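Local coordinates for protein octopine dehydrogenase (Pecten maximus, PDB 3C7A) that catalyses the NADH-dependent reductive condensation of L-arginine with pyruvate to D-octopine, and the reverse oxidation with NAD(+), at residues 90-95 against 379-384. Residues are numbered along the deposited sequence; the frame is centred on the assembly and turned at random.
Sequences VPAFAH and TTRCPQ. With NAD (nicotinamide-adenine-dinucleotide), chain B.
The backbone carrying Ala92 and His95 winds through a 3-10 turn, residues 92-94, and faces Arg381 on a loop without regular structure; a hydrogen bond from Ala94 N to Pro91 O closes the turn. The turn follows strand 85-88 of the Rossmann-type nucleotide-binding fold and leads into helix 95-102; residues 379-384 come from the C-terminal region, between helices 349-362 and 391-396. Arg381 reaches across by a chain extended from CG to NE (chi2 170°, chi3 155°) and only grazes Ala92, Arg381 NH1 lying 4.5 Å from Ala92 CB. The His95 ring is met at its edge, with the guanidinium plane turned 27° from it, and Arg381 NH2 gives His95 ND1 a bent, weak hydrogen bond of 3.0 Å. Gln124 OE1 also accepts from NH2 and Ala119 O from NH1, anchoring the buried cation. A leucine in place of His95 would probably leave Arg381 NH2 without its ring-nitrogen acceptor, relying more on Gln124. On the cofactor side the same loop lines the NAD pocket: Pro91 CD lies 3.6 Å from NAD O4B, and the Phe93 ring turns an edge to the adenine, its CE2 3.7 Å from NAD C6A.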
# COMPACT_ATOMS: atom_id res chain seq x y z
N VAL A 90 7.13 -3.24 4.11
CA VAL A 90 7.89 -3.82 2.98
C VAL A 90 7.06 -3.78 1.68
O VAL A 90 5.85 -3.53 1.74
CB VAL A 90 8.29 -5.31 3.25
CG1 VAL A 90 9.55 -5.41 4.08
CG2 VAL A 90 7.14 -6.10 3.88
N PRO A 91 7.69 -4.03 0.51
CA PRO A 91 6.93 -4.28 -0.72
C PRO A 91 5.96 -5.46 -0.59
O PRO A 91 6.25 -6.42 0.13
CB PRO A 91 8.01 -4.59 -1.76
CG PRO A 91 9.23 -3.92 -1.24
CD PRO A 91 9.15 -4.06 0.26
N ALA A 92 4.83 -5.39 -1.30
CA ALA A 92 3.69 -6.29 -1.10
C ALA A 92 3.95 -7.78 -1.39
O ALA A 92 3.29 -8.64 -0.79
CB ALA A 92 2.48 -5.80 -1.89
N PHE A 93 4.87 -8.08 -2.30
CA PHE A 93 5.15 -9.48 -2.67
C PHE A 93 5.82 -10.30 -1.55
O PHE A 93 5.89 -11.53 -1.64
CB PHE A 93 5.95 -9.57 -3.98
CG PHE A 93 7.37 -9.06 -3.88
CD1 PHE A 93 7.69 -7.75 -4.25
CD2 PHE A 93 8.40 -9.89 -3.44
CE1 PHE A 93 9.00 -7.28 -4.16
CE2 PHE A 93 9.71 -9.43 -3.34
CZ PHE A 93 10.01 -8.12 -3.71
N ALA A 94 6.28 -9.61 -0.51
CA ALA A 94 6.97 -10.25 0.61
C ALA A 94 6.08 -10.55 1.82
O ALA A 94 6.54 -11.13 2.81
CB ALA A 94 8.19 -9.42 1.03
N HIS A 95 4.80 -10.16 1.75
CA HIS A 95 3.87 -10.34 2.87
C HIS A 95 3.55 -11.80 3.20
O HIS A 95 3.42 -12.16 4.37
CB HIS A 95 2.57 -9.54 2.65
CG HIS A 95 2.73 -8.06 2.80
ND1 HIS A 95 1.81 -7.16 2.30
CD2 HIS A 95 3.69 -7.31 3.39
CE1 HIS A 95 2.21 -5.93 2.57
NE2 HIS A 95 3.35 -5.99 3.24
N THR A 379 -1.00 -15.95 -8.38
CA THR A 379 -0.05 -15.00 -7.80
C THR A 379 -0.69 -13.65 -7.43
O THR A 379 0.01 -12.69 -7.11
CB THR A 379 1.17 -14.75 -8.74
OG1 THR A 379 0.72 -14.26 -10.01
CG2 THR A 379 1.97 -16.03 -8.95
N THR A 380 -2.03 -13.60 -7.44
CA THR A 380 -2.78 -12.38 -7.11
C THR A 380 -3.48 -12.48 -5.74
O THR A 380 -3.36 -13.49 -5.05
CB THR A 380 -3.83 -12.02 -8.20
OG1 THR A 380 -4.88 -12.99 -8.21
CG2 THR A 380 -3.18 -11.94 -9.58
N ARG A 381 -4.21 -11.43 -5.38
CA ARG A 381 -4.91 -11.34 -4.09
C ARG A 381 -6.44 -11.22 -4.20
O ARG A 381 -7.10 -10.81 -3.24
CB ARG A 381 -4.37 -10.16 -3.28
CG ARG A 381 -3.13 -10.44 -2.45
CD ARG A 381 -2.60 -9.13 -1.90
NE ARG A 381 -1.81 -9.29 -0.68
CZ ARG A 381 -1.32 -8.28 0.04
NH1 ARG A 381 -1.54 -7.02 -0.32
NH2 ARG A 381 -0.62 -8.54 1.13
N CYS A 382 -7.01 -11.56 -5.36
CA CYS A 382 -8.47 -11.53 -5.55
C CYS A 382 -9.17 -12.53 -4.62
O CYS A 382 -8.64 -13.62 -4.38
CB CYS A 382 -8.85 -11.76 -7.02
SG CYS A 382 -8.48 -13.39 -7.71
N PRO A 383 -10.34 -12.16 -4.06
CA PRO A 383 -11.06 -13.00 -3.09
C PRO A 383 -11.38 -14.43 -3.55
O PRO A 383 -11.42 -15.34 -2.72
CB PRO A 383 -12.36 -12.22 -2.82
CG PRO A 383 -12.45 -11.21 -3.92
CD PRO A 383 -11.04 -10.88 -4.30
N GLN A 384 -11.59 -14.62 -4.85
CA GLN A 384 -11.92 -15.93 -5.42
C GLN A 384 -10.75 -16.93 -5.37
O GLN A 384 -10.97 -18.14 -5.39
CB GLN A 384 -12.44 -15.80 -6.86
CG GLN A 384 -13.84 -15.19 -6.99
CD GLN A 384 -13.84 -13.67 -6.97
OE1 GLN A 384 -12.79 -13.02 -6.90
NE2 GLN A 384 -15.04 -13.08 -7.05
PA NAD B . 12.44 -0.86 0.04
O1A NAD B . 12.63 -1.01 -1.42
O2A NAD B . 13.48 0.03 0.61
O5B NAD B . 12.47 -2.30 0.76
C5B NAD B . 13.53 -3.22 0.55
C4B NAD B . 13.43 -4.37 1.56
O4B NAD B . 12.45 -5.31 1.14
C3B NAD B . 14.73 -5.15 1.71
O3B NAD B . 15.53 -4.66 2.75
C2B NAD B . 14.27 -6.57 1.97
O2B NAD B . 14.15 -6.83 3.35
C1B NAD B . 12.90 -6.65 1.31
N9A NAD B . 13.06 -7.33 0.01
C8A NAD B . 13.36 -6.74 -1.19
N7A NAD B . 13.43 -7.69 -2.15
C5A NAD B . 13.18 -8.89 -1.58
C6A NAD B . 13.13 -10.17 -2.11
N6A NAD B . 13.60 -10.40 -3.34
N1A NAD B . 12.84 -11.24 -1.27
C2A NAD B . 12.61 -11.03 0.07
N3A NAD B . 12.66 -9.74 0.59
C4A NAD B . 12.94 -8.68 -0.22
O3 NAD B . 10.95 -0.30 0.32
PN NAD B . 10.65 1.05 1.16
O1N NAD B . 11.35 2.18 0.48
O2N NAD B . 10.91 0.79 2.59
O5D NAD B . 9.07 1.30 0.95
C5D NAD B . 8.08 0.36 1.33
C4D NAD B . 6.77 0.67 0.61
O4D NAD B . 6.37 2.02 0.83
C3D NAD B . 6.90 0.49 -0.90
O3D NAD B . 5.79 -0.25 -1.37
C2D NAD B . 6.89 1.90 -1.46
O2D NAD B . 6.26 1.96 -2.72
C1D NAD B . 6.15 2.70 -0.39
N1N NAD B . 6.56 4.12 -0.32
C2N NAD B . 7.87 4.49 -0.16
C3N NAD B . 8.24 5.84 -0.08
C7N NAD B . 9.63 6.22 0.33
O7N NAD B . 9.99 7.51 0.31
N7N NAD B . 10.54 5.23 0.74
C4N NAD B . 7.24 6.81 -0.17
C5N NAD B . 5.91 6.44 -0.33
C6N NAD B . 5.58 5.09 -0.40